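Local structure of oxidoreductase (Azotobacter vinelandii, 7D5M) at residues 31-36 against 335-340; 108-113 against 346-351. The protein binds NAD+ and, as a homolog of inositol dehydrogenase, probably uses it to oxidise a sugar-like polyol substrate. All blocks are in the same frame, centred on the assembly; numbering follows the deposited sequence.

Contact 1: residues 31-36 against 335-340; sequences SAALRD and NLYYRF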
ATOM      1  N   SER A  31     -15.041  26.996   7.087  1.00  9.83           N
ATOM      2  CA  SER A  31     -13.569  26.818   7.137  1.00  9.96           C
ATOM      3  C   SER A  31     -12.959  27.320   5.823  1.00 10.18           C
ATOM      4  O   SER A  31     -11.991  28.095   5.863  1.00 10.59           O
ATOM      5  CB  SER A  31     -13.213  25.390   7.445  1.00 10.21           C
ATOM      6  OG  SER A  31     -11.841  25.290   7.799  1.00 10.30           O
ATOM      7  N   ALA A  32     -13.530  26.918   4.690  1.00  9.77           N
ATOM      8  CA  ALA A  32     -13.024  27.242   3.339  1.00  9.61           C
ATOM      9  C   ALA A  32     -13.327  28.708   2.989  1.00  9.85           C
ATOM     10  O   ALA A  32     -12.455  29.366   2.402  1.00  9.92           O
ATOM     11  CB  ALA A  32     -13.638  26.301   2.330  1.00  9.77           C
ATOM     12  N   ALA A  33     -14.529  29.188   3.299  1.00  9.74           N
ATOM     13  CA  ALA A  33     -14.995  30.539   2.901  1.00 10.10           C
ATOM     14  C   ALA A  33     -14.227  31.632   3.668  1.00 10.65           C
ATOM     15  O   ALA A  33     -13.840  32.655   3.055  1.00 10.02           O
ATOM     16  CB  ALA A  33     -16.479  30.645   3.113  1.00 10.07           C
ATOM     17  N   LEU A  34     -13.967  31.420   4.958  1.00 11.21           N
ATOM     18  CA  LEU A  34     -13.383  32.467   5.835  1.00 11.72           C
ATOM     19  C   LEU A  34     -11.866  32.519   5.640  1.00 11.90           C
ATOM     20  O   LEU A  34     -11.245  33.539   5.981  1.00 11.41           O
ATOM     21  CB  LEU A  34     -13.774  32.173   7.280  1.00 12.24           C
ATOM     22  CG  LEU A  34     -15.276  32.197   7.558  1.00 13.24           C
ATOM     23  CD1 LEU A  34     -15.545  31.788   8.992  1.00 13.67           C
ATOM     24  CD2 LEU A  34     -15.870  33.570   7.274  1.00 13.72           C
ATOM     25  N   ARG A  35     -11.297  31.468   5.067  1.00 11.90           N
ATOM     26  CA  ARG A  35      -9.836  31.348   4.891  1.00 12.28           C
ATOM     27  C   ARG A  35      -9.337  32.427   3.927  1.00 12.00           C
ATOM     28  O   ARG A  35     -10.027  32.718   2.920  1.00 12.17           O
ATOM     29  CB  ARG A  35      -9.487  29.955   4.381  1.00 12.02           C
ATOM     30  CG  ARG A  35      -8.028  29.591   4.597  1.00 12.16           C
ATOM     31  CD  ARG A  35      -7.821  28.178   4.108  1.00 11.69           C
ATOM     32  NE  ARG A  35      -6.561  27.610   4.543  1.00 11.47           N
ATOM     33  CZ  ARG A  35      -6.232  26.334   4.394  1.00 11.49           C
ATOM     34  NH1 ARG A  35      -7.048  25.516   3.753  1.00 11.19           N
ATOM     35  NH2 ARG A  35      -5.058  25.900   4.817  1.00 11.03           N
ATOM     36  N   ASP A  36      -8.182  33.023   4.240  1.00 12.89           N
ATOM     37  CA  ASP A  36      -7.429  33.891   3.294  1.00 13.48           C
ATOM     38  C   ASP A  36      -8.269  35.103   2.873  1.00 14.46           C
ATOM     39  O   ASP A  36      -8.103  35.568   1.736  1.00 16.11           O
ATOM     40  CB  ASP A  36      -6.987  33.122   2.047  1.00 14.11           C
ATOM     41  CG  ASP A  36      -6.226  31.848   2.353  1.00 14.40           C
ATOM     42  OD1 ASP A  36      -5.555  31.808   3.400  1.00 14.67           O
ATOM     43  OD2 ASP A  36      -6.319  30.901   1.539  1.00 15.89           O
ATOM     44  N   ASN A 335      -9.643  25.976  -2.015  1.00  9.84           N
ATOM     45  CA  ASN A 335      -9.243  26.252  -3.415  1.00 10.50           C
ATOM     46  C   ASN A 335     -10.482  26.597  -4.252  1.00 11.05           C
ATOM     47  O   ASN A 335     -10.378  27.483  -5.107  1.00 11.90           O
ATOM     48  CB  ASN A 335      -8.437  25.086  -3.986  1.00 10.50           C
ATOM     49  CG  ASN A 335      -7.121  24.932  -3.263  1.00 10.65           C
ATOM     50  OD1 ASN A 335      -6.618  25.908  -2.702  1.00 10.42           O
ATOM     51  ND2 ASN A 335      -6.561  23.727  -3.274  1.00  9.77           N
ATOM     52  N   LEU A 336     -11.628  25.959  -4.013  1.00 11.14           N
ATOM     53  CA  LEU A 336     -12.875  26.340  -4.723  1.00 11.61           C
ATOM     54  C   LEU A 336     -13.351  27.699  -4.210  1.00 11.11           C
ATOM     55  O   LEU A 336     -13.712  28.544  -5.039  1.00 10.85           O
ATOM     56  CB  LEU A 336     -13.973  25.302  -4.502  1.00 12.57           C
ATOM     57  CG  LEU A 336     -13.725  23.905  -5.066  1.00 13.83           C
ATOM     58  CD1 LEU A 336     -15.057  23.195  -5.198  1.00 14.45           C
ATOM     59  CD2 LEU A 336     -12.977  23.925  -6.388  1.00 14.52           C
ATOM     60  N   TYR A 337     -13.396  27.880  -2.892  1.00 10.95           N
ATOM     61  CA  TYR A 337     -14.056  29.063  -2.282  1.00 10.84           C
ATOM     62  C   TYR A 337     -13.291  30.343  -2.657  1.00 11.06           C
ATOM     63  O   TYR A 337     -13.956  31.368  -2.884  1.00 10.57           O
ATOM     64  CB  TYR A 337     -14.272  28.882  -0.775  1.00 11.10           C
ATOM     65  CG  TYR A 337     -15.702  28.575  -0.399  1.00 11.30           C
ATOM     66  CD1 TYR A 337     -16.627  29.597  -0.275  1.00 11.35           C
ATOM     67  CD2 TYR A 337     -16.152  27.280  -0.183  1.00 11.88           C
ATOM     68  CE1 TYR A 337     -17.945  29.354   0.070  1.00 11.71           C
ATOM     69  CE2 TYR A 337     -17.472  27.017   0.164  1.00 12.01           C
ATOM     70  CZ  TYR A 337     -18.377  28.062   0.290  1.00 12.44           C
ATOM     71  OH  TYR A 337     -19.686  27.846   0.640  1.00 12.40           O
ATOM     72  N   TYR A 338     -11.955  30.338  -2.746  1.00 11.79           N
ATOM     73  CA  TYR A 338     -11.254  31.595  -3.131  1.00 12.21           C
ATOM     74  C   TYR A 338     -11.584  31.889  -4.596  1.00 12.19           C
ATOM     75  O   TYR A 338     -11.709  33.068  -4.937  1.00 12.43           O
ATOM     76  CB  TYR A 338      -9.752  31.602  -2.831  1.00 12.79           C
ATOM     77  CG  TYR A 338      -8.874  31.045  -3.921  1.00 13.60           C
ATOM     78  CD1 TYR A 338      -8.672  31.732  -5.108  1.00 13.98           C
ATOM     79  CD2 TYR A 338      -8.211  29.840  -3.751  1.00 13.99           C
ATOM     80  CE1 TYR A 338      -7.883  31.214  -6.120  1.00 14.07           C
ATOM     81  CE2 TYR A 338      -7.405  29.314  -4.750  1.00 13.99           C
ATOM     82  CZ  TYR A 338      -7.235  30.005  -5.937  1.00 14.43           C
ATOM     83  OH  TYR A 338      -6.445  29.496  -6.926  1.00 14.75           O
ATOM     84  N   ARG A 339     -11.758  30.857  -5.430  1.00 12.24           N
ATOM     85  CA  ARG A 339     -12.128  31.056  -6.855  1.00 12.46           C
ATOM     86  C   ARG A 339     -13.554  31.607  -6.922  1.00 12.04           C
ATOM     87  O   ARG A 339     -13.820  32.512  -7.754  1.00 12.23           O
ATOM     88  CB  ARG A 339     -11.971  29.762  -7.648  1.00 13.26           C
ATOM     89  CG  ARG A 339     -10.521  29.355  -7.860  1.00 14.12           C
ATOM     90  CD  ARG A 339     -10.486  28.044  -8.619  1.00 15.04           C
ATOM     91  NE  ARG A 339      -9.172  27.691  -9.133  1.00 16.89           N
ATOM     92  CZ  ARG A 339      -8.168  27.231  -8.407  1.00 17.14           C
ATOM     93  NH1 ARG A 339      -8.304  27.105  -7.095  1.00 18.02           N
ATOM     94  NH2 ARG A 339      -7.022  26.914  -8.991  1.00 16.97           N
ATOM     95  N   PHE A 340     -14.463  31.074  -6.105  1.00 11.46           N
ATOM     96  CA  PHE A 340     -15.842  31.613  -6.005  1.00 11.14           C
ATOM     97  C   PHE A 340     -15.771  33.115  -5.695  1.00 11.16           C
ATOM     98  O   PHE A 340     -16.451  33.898  -6.393  1.00 10.62           O
ATOM     99  CB  PHE A 340     -16.688  30.891  -4.957  1.00 10.76           C
ATOM    100  CG  PHE A 340     -16.948  29.427  -5.202  1.00 10.61           C
ATOM    101  CD1 PHE A 340     -16.968  28.902  -6.482  1.00 10.57           C
ATOM    102  CD2 PHE A 340     -17.206  28.577  -4.141  1.00 10.50           C
ATOM    103  CE1 PHE A 340     -17.218  27.556  -6.699  1.00 10.79           C
ATOM    104  CE2 PHE A 340     -17.463  27.230  -4.360  1.00 10.37           C
ATOM    105  CZ  PHE A 340     -17.474  26.724  -5.641  1.00 10.50           C
TER

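Contact 2: residues 108-113 against 346-351; sequences GLHVVC and ATERGD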
ATOM      1  N   GLY A 108     -30.576  39.298  -6.359  1.00 15.54           N
ATOM      2  CA  GLY A 108     -29.313  39.856  -6.879  1.00 14.68           C
ATOM      3  C   GLY A 108     -28.107  39.361  -6.101  1.00 14.44           C
ATOM      4  O   GLY A 108     -27.069  40.044  -6.126  1.00 14.40           O
ATOM      5  N   LEU A 109     -28.211  38.198  -5.453  1.00 12.98           N
ATOM      6  CA  LEU A 109     -27.090  37.626  -4.663  1.00 12.89           C
ATOM      7  C   LEU A 109     -26.371  36.552  -5.483  1.00 13.29           C
ATOM      8  O   LEU A 109     -27.036  35.807  -6.214  1.00 12.95           O
ATOM      9  CB  LEU A 109     -27.623  37.037  -3.358  1.00 12.52           C
ATOM     10  CG  LEU A 109     -28.342  38.010  -2.427  1.00 12.61           C
ATOM     11  CD1 LEU A 109     -28.913  37.266  -1.231  1.00 12.86           C
ATOM     12  CD2 LEU A 109     -27.406  39.124  -1.967  1.00 13.40           C
ATOM     13  N   HIS A 110     -25.045  36.469  -5.339  1.00 13.02           N
ATOM     14  CA  HIS A 110     -24.257  35.293  -5.773  1.00 12.85           C
ATOM     15  C   HIS A 110     -24.545  34.139  -4.812  1.00 12.44           C
ATOM     16  O   HIS A 110     -24.900  34.387  -3.643  1.00 11.97           O
ATOM     17  CB  HIS A 110     -22.762  35.610  -5.837  1.00 13.09           C
ATOM     18  CG  HIS A 110     -22.443  36.790  -6.678  1.00 13.14           C
ATOM     19  ND1 HIS A 110     -22.477  36.745  -8.053  1.00 13.75           N
ATOM     20  CD2 HIS A 110     -22.080  38.042  -6.335  1.00 13.76           C
ATOM     21  CE1 HIS A 110     -22.112  37.919  -8.525  1.00 14.33           C
ATOM     22  NE2 HIS A 110     -21.885  38.739  -7.486  1.00 13.91           N
ATOM     23  N   VAL A 111     -24.417  32.917  -5.308  1.00 12.37           N
ATOM     24  CA  VAL A 111     -24.787  31.709  -4.534  1.00 11.61           C
ATOM     25  C   VAL A 111     -23.658  30.691  -4.630  1.00 11.70           C
ATOM     26  O   VAL A 111     -23.044  30.544  -5.716  1.00 11.31           O
ATOM     27  CB  VAL A 111     -26.125  31.117  -5.021  1.00 12.13           C
ATOM     28  CG1 VAL A 111     -26.509  29.883  -4.212  1.00 12.44           C
ATOM     29  CG2 VAL A 111     -27.236  32.154  -4.989  1.00 12.03           C
ATOM     30  N   VAL A 112     -23.403  30.015  -3.514  1.00 11.27           N
ATOM     31  CA  VAL A 112     -22.731  28.690  -3.509  1.00 11.30           C
ATOM     32  C   VAL A 112     -23.769  27.686  -3.026  1.00 11.81           C
ATOM     33  O   VAL A 112     -24.223  27.792  -1.867  1.00 11.02           O
ATOM     34  CB  VAL A 112     -21.470  28.665  -2.639  1.00 11.10           C
ATOM     35  CG1 VAL A 112     -20.832  27.286  -2.680  1.00 10.70           C
ATOM     36  CG2 VAL A 112     -20.479  29.738  -3.067  1.00 11.55           C
ATOM     37  N   CYS A 113     -24.162  26.771  -3.902  1.00 12.42           N
ATOM     38  CA  CYS A 113     -25.258  25.818  -3.627  1.00 13.92           C
ATOM     39  C   CYS A 113     -24.666  24.432  -3.415  1.00 14.74           C
ATOM     40  O   CYS A 113     -23.838  23.985  -4.221  1.00 14.50           O
ATOM     41  CB  CYS A 113     -26.300  25.797  -4.735  1.00 14.18           C
ATOM     42  SG  CYS A 113     -27.760  24.811  -4.290  1.00 15.61           S
ATOM     43  N   ALA A 346     -15.030  39.723  -9.517  1.00 15.31           N
ATOM     44  CA  ALA A 346     -14.761  40.003 -10.950  1.00 16.24           C
ATOM     45  C   ALA A 346     -16.075  40.373 -11.648  1.00 17.99           C
ATOM     46  O   ALA A 346     -16.047  41.253 -12.546  1.00 19.01           O
ATOM     47  CB  ALA A 346     -14.091  38.839 -11.630  1.00 16.59           C
ATOM     48  N   THR A 347     -17.185  39.731 -11.266  1.00 17.36           N
ATOM     49  CA  THR A 347     -18.515  39.985 -11.879  1.00 18.02           C
ATOM     50  C   THR A 347     -18.915  41.425 -11.535  1.00 19.54           C
ATOM     51  O   THR A 347     -19.285  42.184 -12.463  1.00 19.03           O
ATOM     52  CB  THR A 347     -19.547  38.931 -11.447  1.00 17.31           C
ATOM     53  OG1 THR A 347     -19.124  37.650 -11.920  1.00 16.55           O
ATOM     54  CG2 THR A 347     -20.935  39.221 -11.977  1.00 17.60           C
ATOM     55  N   GLU A 348     -18.805  41.801 -10.259  1.00 20.92           N
ATOM     56  CA  GLU A 348     -19.132  43.160  -9.751  1.00 22.62           C
ATOM     57  C   GLU A 348     -18.276  44.204 -10.476  1.00 23.68           C
ATOM     58  O   GLU A 348     -18.820  45.265 -10.816  1.00 24.49           O
ATOM     59  CB  GLU A 348     -18.906  43.263  -8.242  1.00 23.90           C
ATOM     60  CG  GLU A 348     -19.841  42.396  -7.419  1.00 25.81           C
ATOM     61  CD  GLU A 348     -21.307  42.539  -7.786  1.00 27.61           C
ATOM     62  OE1 GLU A 348     -21.762  43.691  -7.907  1.00 28.41           O
ATOM     63  OE2 GLU A 348     -21.982  41.501  -7.964  1.00 27.23           O
ATOM     64  N   ARG A 349     -16.995  43.914 -10.721  1.00 23.27           N
ATOM     65  CA  ARG A 349     -16.035  44.884 -11.319  1.00 23.36           C
ATOM     66  C   ARG A 349     -16.138  44.896 -12.853  1.00 25.38           C
ATOM     67  O   ARG A 349     -15.553  45.810 -13.467  1.00 25.98           O
ATOM     68  CB  ARG A 349     -14.610  44.549 -10.866  1.00 21.98           C
ATOM     69  CG  ARG A 349     -14.354  44.823  -9.392  1.00 21.55           C
ATOM     70  CD  ARG A 349     -12.886  44.670  -9.004  1.00 21.32           C
ATOM     71  NE  ARG A 349     -12.346  43.341  -9.296  1.00 20.50           N
ATOM     72  CZ  ARG A 349     -11.646  43.000 -10.375  1.00 20.75           C
ATOM     73  NH1 ARG A 349     -11.371  43.884 -11.323  1.00 21.47           N
ATOM     74  NH2 ARG A 349     -11.225  41.757 -10.524  1.00 19.75           N
ATOM     75  N   GLY A 350     -16.822  43.924 -13.465  1.00 25.25           N
ATOM     76  CA  GLY A 350     -16.864  43.755 -14.931  1.00 25.62           C
ATOM     77  C   GLY A 350     -15.506  43.372 -15.499  1.00 27.20           C
ATOM     78  O   GLY A 350     -15.169  43.844 -16.600  1.00 26.87           O
ATOM     79  N   ASP A 351     -14.754  42.526 -14.785  1.00 26.08           N
ATOM     80  CA  ASP A 351     -13.396  42.065 -15.176  1.00 26.66           C
ATOM     81  C   ASP A 351     -13.547  40.767 -15.981  1.00 27.74           C
ATOM     82  O   ASP A 351     -13.281  39.672 -15.433  1.00 26.64           O
ATOM     83  CB  ASP A 351     -12.496  41.973 -13.939  1.00 25.60           C
ATOM     84  CG  ASP A 351     -11.031  41.670 -14.217  1.00 25.94           C
ATOM     85  OD1 ASP A 351     -10.700  41.374 -15.375  1.00 26.61           O
ATOM     86  OD2 ASP A 351     -10.232  41.706 -13.259  1.00 24.60           O
TER

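Contact 1: residues 31-36 against 335-340
A32, in the last turns of helix 26-34, points its CB at Y337 of helix 329-349 and meets ring atom CD2 of Y337 at 3.7 Å, coming in obliquely. The carbonyl of A32 also lies against the tyrosine, with A32 O 3.7 Å from Y337 CB. A33 follows and carries the tighter half of the contact: its CB touches CD1 of Y337 at 3.5 Å. The backbone N of A33 stands 3.9 Å above one face of the Y337 ring, offset toward the rim. At A33 and Y337 the two helices bring their CA atoms to 5.5 Å, an approach that the small alanines permit. CD2 of F340, about a turn further along, lies over the rim of the opposite face. With chi1 at -104°, away from the staggered values, the tyrosine ring turns one face toward the backbone of A33. Beyond the alanines come charged residues: R35 forms a salt bridge with E331, and D36 one with R320. Helix 26-34 belongs to the NAD-binding Rossmann fold and helix 329-349 to the C-terminal alpha/beta domain, and Y337 is a buried ring between them. Its OH is hydrogen-bonded to S89 and H29. Replacing Y337 by an alanine would probably open a gap beside A32 and A33 and leave S89 and H29 without their shared phenolic partner. The chemistry is thus divided within one side chain: its ring packs on methyl groups and backbone, and its buried hydroxyl is satisfied by Rossmann-fold side chains.

Contact 2: residues 108-113 against 346-351
H110 and E348 reach for each other from opposite directions, the imidazole from the start of strand 110-113 and the carboxylate from the last turn of helix 329-349. NE2 of H110 donates to OE2 of E348 over 2.8 Å, with an N-H...O angle of 152°. The oxygen receives it on its anti lone pair, away from OE1, and sits somewhat tilted from the ring plane. Ring and carboxylate planes are turned 76° apart, so the two flat groups meet nearly at right angles. A bend at chi2 (-50°) swings the glutamate chain round to the ring edge. T347 slides past the histidine in the other sense and sets its methyl at the same edge, CG2 lying 3.9 Å from CE1 of H110; this methyl is turned to the ring while OG1 bonds back to the carbonyl of A343. Strand 110-113 is the fourth of the five parallel strands of the Rossmann sheet, entered through a Schellman motif at G108, and another Schellman motif, at G350, ends helix 329-349. The other ring nitrogen, ND1 of H110, accepts from the backbone N of V137, so both edge nitrogens are engaged and the ring's rotation is fixed. E348 OE2 also forms a salt bridge with R136, whose positive charge would probably help keep the carboxylate ionised.

Both contacts draw on helix 329-349, which runs alongside the Rossmann domain: contact 1 uses its middle against helix 26-34, contact 2 its end against strand 110-113. Their centres lie 15 Å apart, and V112 joins them, its CG1 packing 3.6 Å from OH of Y337 and its CG2 3.6 Å from CD2 of F340. Contact 1 is near the cofactor: the Y337 side chain is about 9 Å from bound NAD, about 4 Å from that of T141 and about 7 Å from that of E114, both of which bind NADH. Contact 2 lies farther along the same helix, away from the NAD-binding residues.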